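Local coordinates for TRAP solute Binding Protein (Uncultured marine bacterium, PDB 5I7I) that binds aromatic acids such as 3-hydroxybenzoate, probably to deliver them to a TRAP-type membrane transporter for uptake, at residues K137-I149 with L266-E278. Residues are numbered along the deposited sequence; the frame is centred on the assembly and turned at random.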
loop_
_atom_site.group_PDB
_atom_site.type_symbol
_atom_site.label_atom_id
_atom_site.label_comp_id
_atom_site.label_asym_id
_atom_site.label_seq_id
_atom_site.Cartn_x
_atom_site.Cartn_y
_atom_site.Cartn_z
ATOM N N LYS A 137 10.859 8.299 12.463
ATOM C CA LYS A 137 9.766 8.258 13.424
ATOM C C LYS A 137 8.570 7.655 12.701
ATOM O O LYS A 137 8.033 8.251 11.752
ATOM C CB LYS A 137 9.440 9.658 13.956
ATOM C CG LYS A 137 8.142 9.740 14.752
ATOM C CD LYS A 137 8.139 8.882 16.006
ATOM C CE LYS A 137 6.777 8.995 16.694
ATOM N NZ LYS A 137 6.738 8.243 17.985
ATOM N N VAL A 138 8.144 6.488 13.149
ATOM C CA VAL A 138 7.023 5.808 12.517
ATOM C C VAL A 138 5.742 6.443 13.034
ATOM O O VAL A 138 5.511 6.493 14.250
ATOM C CB VAL A 138 7.037 4.306 12.814
ATOM C CG1 VAL A 138 5.768 3.633 12.268
ATOM C CG2 VAL A 138 8.283 3.650 12.229
ATOM N N LEU A 139 4.913 6.952 12.122
ATOM C CA LEU A 139 3.560 7.336 12.499
ATOM C C LEU A 139 2.625 6.143 12.358
ATOM O O LEU A 139 1.956 5.761 13.325
ATOM C CB LEU A 139 3.077 8.552 11.701
ATOM C CG LEU A 139 3.997 9.778 11.796
ATOM C CD1 LEU A 139 3.491 10.854 10.865
ATOM C CD2 LEU A 139 4.107 10.291 13.231
ATOM N N ALA A 140 2.600 5.505 11.192
ATOM C CA ALA A 140 1.900 4.233 11.075
ATOM C C ALA A 140 2.385 3.537 9.830
ATOM O O ALA A 140 2.777 4.183 8.856
ATOM C CB ALA A 140 0.386 4.426 10.974
ATOM N N VAL A 141 2.356 2.211 9.876
ATOM C CA VAL A 141 2.476 1.367 8.697
ATOM C C VAL A 141 1.164 0.614 8.544
ATOM O O VAL A 141 0.619 0.100 9.528
ATOM C CB VAL A 141 3.653 0.391 8.841
ATOM C CG1 VAL A 141 3.787 -0.489 7.606
ATOM C CG2 VAL A 141 4.946 1.156 9.072
ATOM N N PHE A 142 0.622 0.623 7.330
ATOM C CA PHE A 142 -0.693 0.058 7.067
ATOM C C PHE A 142 -0.758 -0.313 5.591
ATOM O O PHE A 142 0.261 -0.299 4.895
ATOM C CB PHE A 142 -1.802 0.999 7.542
ATOM C CG PHE A 142 -1.776 2.391 6.969
ATOM C CD1 PHE A 142 -1.071 3.408 7.604
ATOM C CD2 PHE A 142 -2.500 2.703 5.831
ATOM C CE1 PHE A 142 -1.110 4.696 7.121
ATOM C CE2 PHE A 142 -2.542 3.994 5.349
ATOM C CZ PHE A 142 -1.831 4.981 5.994
ATOM N N CYS A 143 -1.939 -0.681 5.099
ATOM C CA CYS A 143 -2.025 -1.189 3.740
ATOM C C CYS A 143 -3.422 -0.958 3.204
ATOM O O CYS A 143 -4.346 -0.623 3.947
ATOM C CB CYS A 143 -1.648 -2.671 3.684
ATOM S SG CYS A 143 -2.726 -3.744 4.645
ATOM N N HIS A 144 -3.575 -1.197 1.909
ATOM C CA HIS A 144 -4.867 -1.086 1.259
ATOM C C HIS A 144 -5.645 -2.402 1.365
ATOM O O HIS A 144 -5.103 -3.466 1.673
ATOM C CB HIS A 144 -4.726 -0.595 -0.191
ATOM C CG HIS A 144 -3.831 -1.403 -1.094
ATOM N ND1 HIS A 144 -4.192 -2.630 -1.617
ATOM C CD2 HIS A 144 -2.636 -1.095 -1.664
ATOM C CE1 HIS A 144 -3.243 -3.052 -2.440
ATOM N NE2 HIS A 144 -2.298 -2.133 -2.502
ATOM N N ALA A 145 -6.946 -2.323 1.142
ATOM C CA ALA A 145 -7.723 -3.545 0.991
ATOM C C ALA A 145 -7.168 -4.342 -0.184
ATOM O O ALA A 145 -6.536 -3.783 -1.072
ATOM C CB ALA A 145 -9.183 -3.190 0.749
ATOM N N PRO A 146 -7.357 -5.653 -0.206
ATOM C CA PRO A 146 -6.709 -6.450 -1.255
ATOM C C PRO A 146 -6.902 -5.892 -2.653
ATOM O O PRO A 146 -7.994 -5.475 -3.046
ATOM C CB PRO A 146 -7.342 -7.827 -1.098
ATOM C CG PRO A 146 -7.664 -7.902 0.358
ATOM C CD PRO A 146 -8.113 -6.500 0.732
ATOM N N GLY A 147 -5.820 -5.867 -3.404
ATOM C CA GLY A 147 -5.880 -5.397 -4.768
ATOM C C GLY A 147 -6.686 -6.293 -5.693
ATOM O O GLY A 147 -6.918 -7.477 -5.430
ATOM N N LYS A 148 -7.132 -5.678 -6.793
ATOM C CA LYS A 148 -7.903 -6.333 -7.834
ATOM C C LYS A 148 -7.135 -6.234 -9.148
ATOM O O LYS A 148 -6.178 -5.458 -9.300
ATOM C CB LYS A 148 -9.296 -5.708 -7.942
ATOM C CG LYS A 148 -10.231 -5.996 -6.754
ATOM C CD LYS A 148 -10.057 -5.062 -5.545
ATOM C CE LYS A 148 -10.895 -5.513 -4.373
ATOM N NZ LYS A 148 -10.635 -4.718 -3.140
ATOM N N ILE A 149 -7.577 -7.038 -10.117
ATOM C CA ILE A 149 -6.972 -7.142 -11.442
ATOM C C ILE A 149 -7.827 -6.361 -12.422
ATOM O O ILE A 149 -9.030 -6.608 -12.531
ATOM C CB ILE A 149 -6.865 -8.617 -11.874
ATOM C CG1 ILE A 149 -5.972 -9.392 -10.921
ATOM C CG2 ILE A 149 -6.352 -8.739 -13.288
ATOM C CD1 ILE A 149 -6.076 -10.901 -11.050
ATOM N N LEU A 266 -3.581 4.305 15.167
ATOM C CA LEU A 266 -3.635 4.941 13.854
ATOM C C LEU A 266 -3.643 3.900 12.743
ATOM O O LEU A 266 -4.362 4.047 11.756
ATOM C CB LEU A 266 -2.490 5.938 13.672
ATOM C CG LEU A 266 -2.473 6.636 12.321
ATOM C CD1 LEU A 266 -3.742 7.470 12.115
ATOM C CD2 LEU A 266 -1.240 7.529 12.183
ATOM N N ALA A 267 -2.859 2.836 12.892
ATOM C CA ALA A 267 -2.858 1.805 11.868
ATOM C C ALA A 267 -4.228 1.158 11.746
ATOM O O ALA A 267 -4.667 0.849 10.631
ATOM C CB ALA A 267 -1.804 0.756 12.187
ATOM N N LYS A 268 -4.904 0.925 12.882
ATOM C CA LYS A 268 -6.240 0.337 12.857
ATOM C C LYS A 268 -7.219 1.266 12.150
ATOM O O LYS A 268 -7.971 0.832 11.267
ATOM C CB LYS A 268 -6.697 0.034 14.287
ATOM C CG LYS A 268 -8.118 -0.476 14.385
ATOM C CD LYS A 268 -8.469 -0.836 15.814
ATOM C CE LYS A 268 -9.812 -1.532 15.879
ATOM N NZ LYS A 268 -10.088 -2.056 17.233
ATOM N N LEU A 269 -7.208 2.550 12.521
ATOM C CA LEU A 269 -8.068 3.535 11.883
ATOM C C LEU A 269 -7.771 3.615 10.391
ATOM O O LEU A 269 -8.682 3.632 9.562
ATOM C CB LEU A 269 -7.829 4.893 12.549
ATOM C CG LEU A 269 -8.563 6.087 11.951
ATOM C CD1 LEU A 269 -10.061 5.841 11.906
ATOM C CD2 LEU A 269 -8.262 7.349 12.744
ATOM N N ALA A 270 -6.493 3.657 10.028
ATOM C CA ALA A 270 -6.121 3.707 8.619
ATOM C C ALA A 270 -6.651 2.498 7.868
ATOM O O ALA A 270 -7.189 2.635 6.765
ATOM C CB ALA A 270 -4.605 3.782 8.480
ATOM N N GLY A 271 -6.491 1.297 8.436
ATOM C CA GLY A 271 -6.991 0.117 7.758
ATOM C C GLY A 271 -8.494 0.157 7.601
ATOM O O GLY A 271 -9.026 -0.202 6.550
ATOM N N GLN A 272 -9.196 0.587 8.647
ATOM C CA GLN A 272 -10.645 0.735 8.554
ATOM C C GLN A 272 -11.019 1.717 7.455
ATOM O O GLN A 272 -11.929 1.471 6.659
ATOM C CB GLN A 272 -11.201 1.195 9.903
ATOM C CG GLN A 272 -11.079 0.118 10.980
ATOM C CD GLN A 272 -11.401 0.629 12.365
ATOM O OE1 GLN A 272 -11.212 1.808 12.663
ATOM N NE2 GLN A 272 -11.899 -0.248 13.214
ATOM N N LEU A 273 -10.317 2.838 7.398
ATOM C CA LEU A 273 -10.580 3.807 6.341
ATOM C C LEU A 273 -10.354 3.198 4.972
ATOM O O LEU A 273 -11.154 3.409 4.060
ATOM C CB LEU A 273 -9.691 5.026 6.513
ATOM C CG LEU A 273 -10.104 6.006 7.601
ATOM C CD1 LEU A 273 -8.954 6.914 7.936
ATOM C CD2 LEU A 273 -11.315 6.806 7.164
ATOM N N TRP A 274 -9.240 2.472 4.798
ATOM C CA TRP A 274 -8.929 1.938 3.475
ATOM C C TRP A 274 -9.924 0.861 3.052
ATOM O O TRP A 274 -10.245 0.759 1.862
ATOM C CB TRP A 274 -7.472 1.470 3.377
ATOM C CG TRP A 274 -6.658 2.458 2.592
ATOM C CD1 TRP A 274 -6.378 2.394 1.268
ATOM C CD2 TRP A 274 -6.087 3.681 3.072
ATOM N NE1 TRP A 274 -5.654 3.494 0.885
ATOM C CE2 TRP A 274 -5.455 4.297 1.975
ATOM C CE3 TRP A 274 -6.045 4.316 4.319
ATOM C CZ2 TRP A 274 -4.777 5.515 2.090
ATOM C CZ3 TRP A 274 -5.359 5.518 4.433
ATOM C CH2 TRP A 274 -4.741 6.104 3.327
ATOM N N ASP A 275 -10.456 0.075 3.991
ATOM C CA ASP A 275 -11.541 -0.829 3.638
ATOM C C ASP A 275 -12.739 -0.031 3.141
ATOM O O ASP A 275 -13.362 -0.371 2.129
ATOM C CB ASP A 275 -11.925 -1.675 4.853
ATOM C CG ASP A 275 -10.917 -2.778 5.165
ATOM O OD1 ASP A 275 -10.362 -3.354 4.207
ATOM O OD2 ASP A 275 -10.707 -3.063 6.358
ATOM N N GLY A 276 -13.087 1.036 3.853
ATOM C CA GLY A 276 -14.224 1.837 3.440
ATOM C C GLY A 276 -14.018 2.518 2.103
ATOM O O GLY A 276 -14.981 2.736 1.349
ATOM N N PHE A 277 -12.781 2.927 1.803
ATOM C CA PHE A 277 -12.549 3.658 0.566
ATOM C C PHE A 277 -12.852 2.810 -0.664
ATOM O O PHE A 277 -13.133 3.363 -1.741
ATOM C CB PHE A 277 -11.099 4.119 0.451
ATOM C CG PHE A 277 -10.632 5.129 1.485
ATOM C CD1 PHE A 277 -11.473 6.051 2.091
ATOM C CD2 PHE A 277 -9.290 5.161 1.806
ATOM C CE1 PHE A 277 -10.967 6.963 3.005
ATOM C CE2 PHE A 277 -8.795 6.053 2.711
ATOM C CZ PHE A 277 -9.630 6.966 3.313
ATOM N N GLU A 278 -12.789 1.483 -0.546
ATOM C CA GLU A 278 -13.117 0.640 -1.694
ATOM C C GLU A 278 -14.554 0.834 -2.152
ATOM O O GLU A 278 -14.843 0.659 -3.340
ATOM C CB GLU A 278 -12.918 -0.847 -1.374
ATOM C CG GLU A 278 -11.517 -1.275 -1.085
ATOM C CD GLU A 278 -10.605 -1.076 -2.271
ATOM O OE1 GLU A 278 -10.612 -1.931 -3.189
ATOM O OE2 GLU A 278 -9.901 -0.046 -2.310
HETATM O O HOH W 1 -8.302 0.058 -0.007
#
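Phe142 packs on Ala270 of helix 264-287 where the two lobes of this family 7 solute-binding protein are joined. Phe142 lies on edge strand 136-143 of one sheet. Ala145 lies in the loop that leads on to strand 148-151 of the other, and its CB touches Glu278 CG.

The apolar part starts at Ala140, whose CB touches Leu266 CD2. Ala270 CB sits over the centre of the Phe142 ring, 3.4 Å from its centroid, in a CH-pi contact. With chi1 at 56°, Phe142 CG lies between backbone N and carbonyl carbon. This torsion swings the ring over the helix, where Phe142 CE2 meets one face of the Trp274 ring, 3.3 Å from Trp274 CZ3, with the ring planes oblique at 50°. Trp274 CD1 also touches CB of His144, whose side chain contacts bound 3-hydroxybenzoate.

Lys148 NZ forms a buried salt bridge with Glu278 OE1 (2.8 Å), on the anti side and tilted out of the carboxylate plane. The same NZ also donates a hydrogen bond to Pro146 O. An alanine in place of Lys148 would probably leave Glu278 without this countercharge and Pro146 O without this donor. Glu278 also receives the backbone N-H groups of Trp209 and Glu210. A water accepts from Ala145 N and donates to Trp274 O and Glu278 OE2. His144 ND1 donates to Ala145 O at 2.7 Å, almost straight at 174°.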